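PDB 7DRQ: Uly1 from Catenovulum maritimum, which probably degrades the algal polysaccharide ulvan by lyase cleavage, as a calcium-binding member of polysaccharide lyase family 24. Local coordinates for residues Phe277-Asn282 against Lys321-Leu326; Lys340-Ile345 against Glu367-Lys372; Lys375-His380 against Thr392-Pro397. All coordinates share one frame; numbering follows the deposited sequence.

Contact 1. Residues Phe277-Asn282 against Lys321-Leu326; sequences FQRRFN and KADEAL
Arg279 and Asp323 form a wetted salt bridge, flanked by a small apolar contact between Phe277 and Ala322; together they join strand 272-280 to the 3-10 turn 322-324, which leads into strand 326-328 of the same antiparallel sheet. The ion pair is loose. Arg279 NH2 stands 3.3 Å from Asp323 OD1 and NH1 stands 3.4 Å from the same oxygen, both as weak, strongly bent hydrogen bonds. The two side chains cross at about a right angle, with guanidinium and carboxylate planes 54° apart, so this is not a flat bidentate pair. Water does much of the joining. One molecule accepts from Arg279 NH1 at 3.0 Å and from the backbone N of Ala322, a second links NH1 to the backbone N of Asp323, and a third accepts a hydrogen bond from NH2 and donates one to Asp323 OD2 at 2.6 Å. Arg279 bends at chi3 (65°), which turns NE out of line with the chain before it, while Phe281 CE2 lies over the centre of the guanidinium, 3.1 Å above its plane. Beside the ion pair, Ala322 CB meets the edge of the Phe277 ring near its plane, 4.0 Å from CE2, and also packs against Arg279 NH1. Both charged groups have firmer partners nearby: Arg279 NH2 pairs with Asp291, and Asp323 OD2 with Arg329. A methionine in place of Arg279 would probably leave Asp291 without this positive mate, cost Asp323 one of its two arginines and deprive the three waters of their shared donor. With acids and arginines interleaved in a largely buried setting, the charges are likely to balance one another, and water fills in where direct bonding is weak.

Contact 2. Residues Lys340-Ile345 against Glu367-Lys372; sequences KDQVSI and EWVNKK
Gln342 and Trp368 are joined by a short backbone bond, Trp368 N to Gln342 O at 2.7 Å, with an N-H...O angle of 150°. The side chain of Gln342 then runs beside that of Glu367, both extended and pointing the same way, and NE2 donates to the anti lone pair of Glu367 OE2 at 2.9 Å. Amide and carboxylate planes are only 29° apart, and the carboxylate oxygen sits a little out of the amide plane. Val369 CG2 lies alongside too, 3.7 Å from Gln342 NE2, flanking the bonded pair with a methyl group. On the other side of the strand Trp368 has CG anti to its backbone N (chi1 178°), which puts CG near Asp341 O; CD1 comes 3.2 Å from that oxygen. Ser344 CB packs against Trp368 CB at 3.8 Å. A water donates to both Lys340 O and Trp368 O, tying the two backbones next to the Gln342-Trp368 bond. Further out, the turn after Trp368 folds back over one face of its indole, with Lys372 N over the centre of the ring, 3.7 Å above its plane. Arg288 makes a cation-pi contact with the same indole and bonds Ser344 OG, while Gln342 OE1 accepts from Ala339 N. Asp341 is bound through its backbone to Asp285, which with Leu283 and Phe287 binds a calcium ion; the Asp341 side chain lies about 5 Å from that ion. Val343 and Glu367 form a non-hydrogen-bonded antiparallel pair, by which the short strand 343-344 joins strand 359-369. That strand turns directly into 372-383 through Asn370 and Lys371, both with positive phi: a two-residue beta hairpin with a type I' turn, Val369 and Lys372 bonding each other across it, the bond from Lys372 N being weak.

Contact 3. Residues Lys375-His380 against Thr392-Pro397; sequences KKVYSH and TTTDFP
The carbonyl oxygen of Thr393 receives two groups from the facing strand: His380 N, a nearly straight hydrogen bond of 2.9 Å, and Ser379 CA, a C-H...O contact of 3.3 Å. The return bond, Thr393 N to His380 O, is equally long, and His380 O also meets Thr392 CA. His380 and Thr393 are thus a hydrogen-bonded antiparallel pair. Beyond it the backbones part, and a water bridges the gap, accepting from Tyr378 N and donating to Thr394 O, while Thr394 CA still approaches Tyr378 O at 3.2 Å. The pair belongs to the hairpin of strands 372-383 and 391-393, in a chain whose sequence family falls in the beta-propeller clan. Strand 391-393 ends in an ST turn: Thr393 OG1, anti to its own backbone N, accepts from Asp395 N at 3.0 Å; overlapping it, an inverse gamma turn is centred on Asp395. These turns swing Phe396 back across strand 372-383. Its CD1 lies 3.6 Å from His380 CB, and the two side chains cross at about a right angle, the rings oblique with planes 53° apart. At another part of the same ring, Tyr378 CB meets the edge near CD2, 4.1 Å away, and Pro397 CD rests over one face toward the rim. Across the strand from the tyrosine, Val377 CG1 packs on Thr394 CG2 at 3.6 Å. The imidazole of His380 is held at both nitrogens, ND1 bonding Asn429 OD1 and NE2 bonding His360 ND1. Asn429 also bonds Asp395 O through ND2, and Phe396 reaches Ile362 on strand 359-369 and Ile411 on strand 408-415 of the next sheet.

Overall arrangement
The three contacts follow in series along the chain. Contact 1 joins strand 272-280 to the loop leading into strand 326-328 of the same sheet. Contacts 2 and 3 share the next sheet, where strands 359-369 and 372-383 are neighbours; their centres are about 17 Å apart, and Glu367 N probably bonds Lys375 O at 2.8 Å. Contact 1 lies about 20 Å from each of the others, centre to centre, and touches contact 2 where Gln278 OE1 packs on Ile345 CG2. Such successive antiparallel sheets are consistent with beta-propeller blades, contact 2 lying beside a calcium site and probably at the junction of two, since Val343 and Ile345 also bond the backbone of 286-290.

Contact 1. Residues Phe277-Asn282 against Lys321-Leu326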
loop_
_atom_site.group_PDB
_atom_site.type_symbol
_atom_site.label_atom_id
_atom_site.label_comp_id
_atom_site.label_asym_id
_atom_site.label_seq_id
_atom_site.Cartn_x
_atom_site.Cartn_y
_atom_site.Cartn_z
ATOM N N PHE A 277 1.315 2.839 -13.002
ATOM C CA PHE A 277 1.366 4.112 -12.296
ATOM C C PHE A 277 0.764 5.218 -13.148
ATOM O O PHE A 277 0.542 5.063 -14.351
ATOM C CB PHE A 277 2.812 4.472 -11.884
ATOM C CG PHE A 277 3.754 4.683 -13.036
ATOM C CD1 PHE A 277 4.469 3.616 -13.567
ATOM C CD2 PHE A 277 3.968 5.960 -13.561
ATOM C CE1 PHE A 277 5.355 3.804 -14.620
ATOM C CE2 PHE A 277 4.866 6.161 -14.621
ATOM C CZ PHE A 277 5.562 5.081 -15.142
ATOM N N GLN A 278 0.477 6.334 -12.482
ATOM C CA GLN A 278 0.187 7.604 -13.128
ATOM C C GLN A 278 1.247 8.617 -12.710
ATOM O O GLN A 278 1.992 8.409 -11.754
ATOM C CB GLN A 278 -1.236 8.089 -12.777
ATOM C CG GLN A 278 -2.270 7.001 -13.082
ATOM C CD GLN A 278 -3.712 7.474 -12.990
ATOM O OE1 GLN A 278 -4.290 7.551 -11.901
ATOM N NE2 GLN A 278 -4.304 7.785 -14.138
ATOM N N ARG A 279 1.318 9.719 -13.441
ATOM C CA ARG A 279 2.404 10.677 -13.296
ATOM C C ARG A 279 1.842 12.002 -12.792
ATOM O O ARG A 279 0.742 12.399 -13.176
ATOM C CB ARG A 279 3.126 10.870 -14.641
ATOM C CG ARG A 279 3.952 12.157 -14.732
ATOM C CD ARG A 279 4.633 12.308 -16.103
ATOM N NE ARG A 279 3.659 12.473 -17.178
ATOM C CZ ARG A 279 3.931 12.278 -18.471
ATOM N NH1 ARG A 279 5.158 11.935 -18.833
ATOM N NH2 ARG A 279 2.992 12.475 -19.394
ATOM N N ARG A 280 2.569 12.681 -11.905
ATOM C CA ARG A 280 2.238 14.056 -11.568
ATOM C C ARG A 280 3.366 14.930 -12.086
ATOM O O ARG A 280 4.505 14.812 -11.625
ATOM C CB ARG A 280 2.036 14.286 -10.066
ATOM C CG ARG A 280 1.571 15.728 -9.774
ATOM C CD ARG A 280 1.294 15.984 -8.285
ATOM N NE ARG A 280 0.237 15.129 -7.749
ATOM C CZ ARG A 280 -0.221 15.197 -6.502
ATOM N NH1 ARG A 280 0.254 16.110 -5.665
ATOM N NH2 ARG A 280 -1.171 14.359 -6.091
ATOM N N PHE A 281 3.078 15.800 -13.002
ATOM C CA PHE A 281 4.080 16.662 -13.575
ATOM C C PHE A 281 4.127 18.050 -12.934
ATOM O O PHE A 281 5.079 18.702 -13.059
ATOM C CB PHE A 281 3.783 16.909 -15.069
ATOM C CG PHE A 281 4.752 16.321 -16.031
ATOM C CD1 PHE A 281 6.081 16.412 -15.852
ATOM C CD2 PHE A 281 4.303 15.725 -17.194
ATOM C CE1 PHE A 281 6.954 15.874 -16.745
ATOM C CE2 PHE A 281 5.180 15.206 -18.118
ATOM C CZ PHE A 281 6.527 15.287 -17.882
ATOM N N ASN A 282 3.044 18.472 -12.326
ATOM C CA ASN A 282 2.965 19.805 -11.741
ATOM C C ASN A 282 3.245 20.886 -12.769
ATOM O O ASN A 282 3.799 21.938 -12.443
ATOM C CB ASN A 282 3.906 19.953 -10.553
ATOM C CG ASN A 282 3.686 18.875 -9.509
ATOM O OD1 ASN A 282 2.702 18.910 -8.760
ATOM N ND2 ASN A 282 4.599 17.913 -9.463
ATOM N N LYS A 321 11.625 9.270 -18.952
ATOM C CA LYS A 321 10.433 9.750 -19.649
ATOM C C LYS A 321 9.323 8.720 -19.466
ATOM O O LYS A 321 9.363 7.647 -20.082
ATOM C CB LYS A 321 10.704 9.940 -21.143
ATOM C CG LYS A 321 11.741 10.982 -21.534
ATOM C CD LYS A 321 11.891 10.986 -23.079
ATOM C CE LYS A 321 12.924 9.939 -23.582
ATOM N NZ LYS A 321 12.384 8.661 -24.218
ATOM N N ALA A 322 8.317 9.055 -18.657
ATOM C CA ALA A 322 7.255 8.091 -18.368
ATOM C C ALA A 322 6.561 7.589 -19.635
ATOM O O ALA A 322 6.111 6.436 -19.675
ATOM C CB ALA A 322 6.228 8.708 -17.412
ATOM N N ASP A 323 6.472 8.422 -20.680
ATOM C CA ASP A 323 5.720 8.039 -21.871
ATOM C C ASP A 323 6.236 6.763 -22.531
ATOM O O ASP A 323 5.479 6.127 -23.269
ATOM C CB ASP A 323 5.714 9.184 -22.891
ATOM C CG ASP A 323 4.729 10.287 -22.528
ATOM O OD1 ASP A 323 4.054 10.165 -21.480
ATOM O OD2 ASP A 323 4.633 11.286 -23.284
ATOM N N GLU A 324 7.494 6.364 -22.287
ATOM C CA GLU A 324 7.945 5.059 -22.764
ATOM C C GLU A 324 7.021 3.946 -22.308
ATOM O O GLU A 324 6.880 2.932 -22.996
ATOM C CB GLU A 324 9.361 4.755 -22.277
ATOM C CG GLU A 324 10.400 5.746 -22.768
ATOM C CD GLU A 324 11.807 5.199 -22.638
ATOM O OE1 GLU A 324 11.977 3.950 -22.679
ATOM O OE2 GLU A 324 12.736 6.019 -22.488
ATOM N N ALA A 325 6.388 4.118 -21.149
ATOM C CA ALA A 325 5.541 3.100 -20.537
ATOM C C ALA A 325 4.054 3.421 -20.671
ATOM O O ALA A 325 3.229 2.818 -19.989
ATOM C CB ALA A 325 5.925 2.927 -19.065
ATOM N N LEU A 326 3.699 4.353 -21.553
ATOM C CA LEU A 326 2.305 4.770 -21.709
ATOM C C LEU A 326 1.385 3.607 -22.081
ATOM O O LEU A 326 1.738 2.758 -22.902
ATOM C CB LEU A 326 2.224 5.837 -22.800
ATOM C CG LEU A 326 0.841 6.425 -23.074
ATOM C CD1 LEU A 326 0.415 7.330 -21.912
ATOM C CD2 LEU A 326 0.863 7.204 -24.393
HETATM O O HOH W 1 7.778 11.652 -17.488
HETATM O O HOH W 2 7.234 11.325 -21.020
HETATM O O HOH W 3 3.887 13.430 -22.003
#

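Contact 2. Residues Lys340-Ile345 against Glu367-Lys372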
loop_
_atom_site.group_PDB
_atom_site.type_symbol
_atom_site.label_atom_id
_atom_site.label_comp_id
_atom_site.label_asym_id
_atom_site.label_seq_id
_atom_site.Cartn_x
_atom_site.Cartn_y
_atom_site.Cartn_z
ATOM N N LYS A 340 -7.523 25.242 -16.927
ATOM C CA LYS A 340 -6.575 24.872 -15.883
ATOM C C LYS A 340 -7.248 24.009 -14.831
ATOM O O LYS A 340 -8.354 24.313 -14.372
ATOM C CB LYS A 340 -5.966 26.109 -15.238
ATOM C CG LYS A 340 -5.041 26.828 -16.151
ATOM C CD LYS A 340 -3.842 25.970 -16.527
ATOM C CE LYS A 340 -3.051 26.655 -17.603
ATOM N NZ LYS A 340 -2.653 28.003 -17.100
ATOM N N ASP A 341 -6.580 22.916 -14.485
ATOM C CA ASP A 341 -6.981 21.995 -13.423
ATOM C C ASP A 341 -8.318 21.303 -13.677
ATOM O O ASP A 341 -8.837 20.645 -12.773
ATOM C CB ASP A 341 -7.021 22.706 -12.066
ATOM C CG ASP A 341 -5.657 23.193 -11.629
ATOM O OD1 ASP A 341 -4.654 22.711 -12.191
ATOM O OD2 ASP A 341 -5.593 24.053 -10.728
ATOM N N GLN A 342 -8.874 21.392 -14.891
ATOM C CA GLN A 342 -10.210 20.836 -15.139
ATOM C C GLN A 342 -10.238 19.307 -15.136
ATOM O O GLN A 342 -11.306 18.726 -14.931
ATOM C CB GLN A 342 -10.774 21.349 -16.470
ATOM C CG GLN A 342 -12.315 21.314 -16.543
ATOM C CD GLN A 342 -12.876 21.965 -17.800
ATOM O OE1 GLN A 342 -12.179 22.697 -18.498
ATOM N NE2 GLN A 342 -14.151 21.691 -18.094
ATOM N N VAL A 343 -9.109 18.643 -15.381
ATOM C CA VAL A 343 -9.009 17.189 -15.263
ATOM C C VAL A 343 -8.320 16.890 -13.942
ATOM O O VAL A 343 -7.131 17.190 -13.771
ATOM C CB VAL A 343 -8.236 16.559 -16.425
ATOM C CG1 VAL A 343 -8.218 15.014 -16.276
ATOM C CG2 VAL A 343 -8.813 16.976 -17.765
ATOM N N SER A 344 -9.049 16.277 -13.012
ATOM C CA SER A 344 -8.551 16.044 -11.667
ATOM C C SER A 344 -8.437 14.536 -11.477
ATOM O O SER A 344 -9.452 13.833 -11.407
ATOM C CB SER A 344 -9.464 16.677 -10.616
ATOM O OG SER A 344 -9.018 16.372 -9.305
ATOM N N ILE A 345 -7.199 14.046 -11.437
ATOM C CA ILE A 345 -6.897 12.643 -11.195
ATOM C C ILE A 345 -6.111 12.586 -9.896
ATOM O O ILE A 345 -4.943 12.996 -9.855
ATOM C CB ILE A 345 -6.102 12.018 -12.347
ATOM C CG1 ILE A 345 -6.894 12.108 -13.656
ATOM C CG2 ILE A 345 -5.726 10.574 -12.019
ATOM C CD1 ILE A 345 -6.028 11.830 -14.882
ATOM N N GLU A 367 -13.908 15.539 -13.625
ATOM C CA GLU A 367 -13.968 16.891 -14.168
ATOM C C GLU A 367 -14.091 17.882 -13.018
ATOM O O GLU A 367 -14.945 17.721 -12.141
ATOM C CB GLU A 367 -15.139 17.056 -15.137
ATOM C CG GLU A 367 -15.093 18.425 -15.850
ATOM C CD GLU A 367 -16.084 18.541 -16.985
ATOM O OE1 GLU A 367 -16.893 17.613 -17.151
ATOM O OE2 GLU A 367 -16.050 19.564 -17.714
ATOM N N TRP A 368 -13.256 18.919 -13.039
ATOM C CA TRP A 368 -13.069 19.817 -11.903
ATOM C C TRP A 368 -13.354 21.241 -12.370
ATOM O O TRP A 368 -12.549 21.826 -13.101
ATOM C CB TRP A 368 -11.643 19.659 -11.367
ATOM C CG TRP A 368 -11.240 20.527 -10.214
ATOM C CD1 TRP A 368 -10.570 21.719 -10.281
ATOM C CD2 TRP A 368 -11.417 20.247 -8.823
ATOM N NE1 TRP A 368 -10.347 22.206 -9.017
ATOM C CE2 TRP A 368 -10.855 21.323 -8.104
ATOM C CE3 TRP A 368 -12.017 19.202 -8.112
ATOM C CZ2 TRP A 368 -10.877 21.387 -6.714
ATOM C CZ3 TRP A 368 -12.032 19.264 -6.730
ATOM C CH2 TRP A 368 -11.464 20.347 -6.046
ATOM N N VAL A 369 -14.504 21.789 -11.962
ATOM C CA VAL A 369 -14.976 23.100 -12.414
ATOM C C VAL A 369 -15.423 23.912 -11.203
ATOM O O VAL A 369 -16.193 23.420 -10.369
ATOM C CB VAL A 369 -16.132 22.976 -13.428
ATOM C CG1 VAL A 369 -16.744 24.342 -13.710
ATOM C CG2 VAL A 369 -15.636 22.343 -14.722
ATOM N N ASN A 370 -14.967 25.163 -11.138
ATOM C CA ASN A 370 -15.103 26.019 -9.960
ATOM C C ASN A 370 -14.859 25.236 -8.675
ATOM O O ASN A 370 -15.685 25.209 -7.752
ATOM C CB ASN A 370 -16.460 26.722 -9.912
ATOM C CG ASN A 370 -16.488 27.807 -8.855
ATOM O OD1 ASN A 370 -15.434 28.282 -8.435
ATOM N ND2 ASN A 370 -17.677 28.180 -8.395
ATOM N N LYS A 371 -13.696 24.580 -8.633
ATOM C CA LYS A 371 -13.135 24.006 -7.414
ATOM C C LYS A 371 -13.980 22.863 -6.856
ATOM O O LYS A 371 -13.989 22.621 -5.649
ATOM C CB LYS A 371 -12.912 25.100 -6.362
ATOM C CG LYS A 371 -12.223 26.337 -6.967
ATOM C CD LYS A 371 -11.653 27.260 -5.905
ATOM C CE LYS A 371 -11.149 28.569 -6.491
ATOM N NZ LYS A 371 -10.681 29.487 -5.409
ATOM N N LYS A 372 -14.664 22.134 -7.737
ATOM C CA LYS A 372 -15.527 21.032 -7.342
ATOM C C LYS A 372 -15.523 19.974 -8.434
ATOM O O LYS A 372 -15.455 20.292 -9.624
ATOM C CB LYS A 372 -16.961 21.521 -7.088
ATOM C CG LYS A 372 -17.852 20.532 -6.375
ATOM C CD LYS A 372 -19.166 21.189 -5.966
ATOM C CE LYS A 372 -19.061 21.812 -4.569
ATOM N NZ LYS A 372 -20.190 22.743 -4.282
HETATM O O HOH W 4 -11.005 24.038 -13.311
#

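Contact 3. Residues Lys375-His380 against Thr392-Pro397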
loop_
_atom_site.group_PDB
_atom_site.type_symbol
_atom_site.label_atom_id
_atom_site.label_comp_id
_atom_site.label_asym_id
_atom_site.label_seq_id
_atom_site.Cartn_x
_atom_site.Cartn_y
_atom_site.Cartn_z
ATOM N N LYS A 375 -18.089 15.751 -12.399
ATOM C CA LYS A 375 -18.286 14.535 -13.169
ATOM C C LYS A 375 -17.182 13.561 -12.789
ATOM O O LYS A 375 -16.023 13.960 -12.657
ATOM C CB LYS A 375 -18.262 14.830 -14.674
ATOM C CG LYS A 375 -18.345 13.605 -15.551
ATOM C CD LYS A 375 -18.185 13.989 -17.010
ATOM C CE LYS A 375 -19.385 13.574 -17.818
ATOM N NZ LYS A 375 -19.436 14.328 -19.110
ATOM N N LYS A 376 -17.549 12.297 -12.595
ATOM C CA LYS A 376 -16.602 11.233 -12.275
ATOM C C LYS A 376 -16.638 10.201 -13.390
ATOM O O LYS A 376 -17.699 9.642 -13.689
ATOM C CB LYS A 376 -16.938 10.574 -10.933
ATOM C CG LYS A 376 -16.992 11.533 -9.749
ATOM C CD LYS A 376 -17.452 10.798 -8.487
ATOM C CE LYS A 376 -17.397 11.679 -7.251
ATOM N NZ LYS A 376 -17.679 10.900 -6.001
ATOM N N VAL A 377 -15.489 9.947 -14.005
ATOM C CA VAL A 377 -15.390 8.973 -15.084
ATOM C C VAL A 377 -14.515 7.827 -14.601
ATOM O O VAL A 377 -13.352 8.037 -14.236
ATOM C CB VAL A 377 -14.807 9.589 -16.363
ATOM C CG1 VAL A 377 -14.721 8.527 -17.448
ATOM C CG2 VAL A 377 -15.638 10.802 -16.806
ATOM N N TYR A 378 -15.058 6.614 -14.609
ATOM C CA TYR A 378 -14.280 5.428 -14.266
ATOM C C TYR A 378 -13.896 4.700 -15.546
ATOM O O TYR A 378 -14.738 4.510 -16.426
ATOM C CB TYR A 378 -15.072 4.513 -13.327
ATOM C CG TYR A 378 -15.486 5.223 -12.061
ATOM C CD1 TYR A 378 -14.651 5.241 -10.949
ATOM C CD2 TYR A 378 -16.702 5.902 -11.984
ATOM C CE1 TYR A 378 -15.016 5.906 -9.796
ATOM C CE2 TYR A 378 -17.073 6.566 -10.837
ATOM C CZ TYR A 378 -16.233 6.563 -9.748
ATOM O OH TYR A 378 -16.611 7.227 -8.605
ATOM N N SER A 379 -12.626 4.307 -15.664
ATOM C CA SER A 379 -12.159 3.647 -16.877
ATOM C C SER A 379 -11.605 2.266 -16.560
ATOM O O SER A 379 -11.072 2.016 -15.477
ATOM C CB SER A 379 -11.071 4.459 -17.622
ATOM O OG SER A 379 -9.989 4.797 -16.765
ATOM N N HIS A 380 -11.759 1.374 -17.532
ATOM C CA HIS A 380 -11.194 0.036 -17.498
ATOM C C HIS A 380 -10.443 -0.161 -18.802
ATOM O O HIS A 380 -11.045 -0.108 -19.879
ATOM C CB HIS A 380 -12.291 -1.012 -17.332
ATOM C CG HIS A 380 -11.793 -2.419 -17.243
ATOM N ND1 HIS A 380 -12.647 -3.502 -17.290
ATOM C CD2 HIS A 380 -10.542 -2.927 -17.107
ATOM C CE1 HIS A 380 -11.944 -4.618 -17.184
ATOM N NE2 HIS A 380 -10.665 -4.298 -17.068
ATOM N N THR A 392 -10.047 0.444 -23.978
ATOM C CA THR A 392 -10.434 1.284 -22.852
ATOM C C THR A 392 -11.928 1.550 -22.955
ATOM O O THR A 392 -12.407 1.984 -24.008
ATOM C CB THR A 392 -9.678 2.613 -22.832
ATOM O OG1 THR A 392 -8.272 2.374 -22.700
ATOM C CG2 THR A 392 -10.144 3.468 -21.670
ATOM N N THR A 393 -12.653 1.305 -21.865
ATOM C CA THR A 393 -14.073 1.622 -21.788
ATOM C C THR A 393 -14.334 2.417 -20.518
ATOM O O THR A 393 -13.649 2.235 -19.507
ATOM C CB THR A 393 -14.943 0.341 -21.810
ATOM O OG1 THR A 393 -16.340 0.692 -21.837
ATOM C CG2 THR A 393 -14.671 -0.527 -20.586
ATOM N N THR A 394 -15.303 3.333 -20.581
ATOM C CA THR A 394 -15.801 3.995 -19.379
ATOM C C THR A 394 -17.051 3.322 -18.847
ATOM O O THR A 394 -17.669 3.825 -17.901
ATOM C CB THR A 394 -16.071 5.480 -19.637
ATOM O OG1 THR A 394 -17.094 5.613 -20.630
ATOM C CG2 THR A 394 -14.805 6.159 -20.135
ATOM N N ASP A 395 -17.435 2.188 -19.433
ATOM C CA ASP A 395 -18.551 1.388 -18.932
ATOM C C ASP A 395 -18.029 0.472 -17.824
ATOM O O ASP A 395 -17.891 -0.745 -17.972
ATOM C CB ASP A 395 -19.195 0.618 -20.079
ATOM C CG ASP A 395 -20.433 -0.149 -19.651
ATOM O OD1 ASP A 395 -20.909 0.053 -18.516
ATOM O OD2 ASP A 395 -20.934 -0.955 -20.462
ATOM N N PHE A 396 -17.735 1.096 -16.677
ATOM C CA PHE A 396 -17.092 0.450 -15.541
ATOM C C PHE A 396 -17.630 1.059 -14.252
ATOM O O PHE A 396 -17.803 2.284 -14.184
ATOM C CB PHE A 396 -15.566 0.617 -15.614
ATOM C CG PHE A 396 -14.820 -0.169 -14.581
ATOM C CD1 PHE A 396 -14.710 -1.548 -14.691
ATOM C CD2 PHE A 396 -14.235 0.464 -13.499
ATOM C CE1 PHE A 396 -14.026 -2.288 -13.731
ATOM C CE2 PHE A 396 -13.549 -0.268 -12.533
ATOM C CZ PHE A 396 -13.449 -1.650 -12.649
ATOM N N PRO A 397 -17.899 0.253 -13.226
ATOM C CA PRO A 397 -18.538 0.786 -12.011
ATOM C C PRO A 397 -17.551 1.570 -11.166
ATOM O O PRO A 397 -16.337 1.563 -11.435
ATOM C CB PRO A 397 -19.018 -0.483 -11.284
ATOM C CG PRO A 397 -18.060 -1.517 -11.705
ATOM C CD PRO A 397 -17.763 -1.211 -13.159
HETATM O O HOH W 5 -17.488 5.943 -15.989
#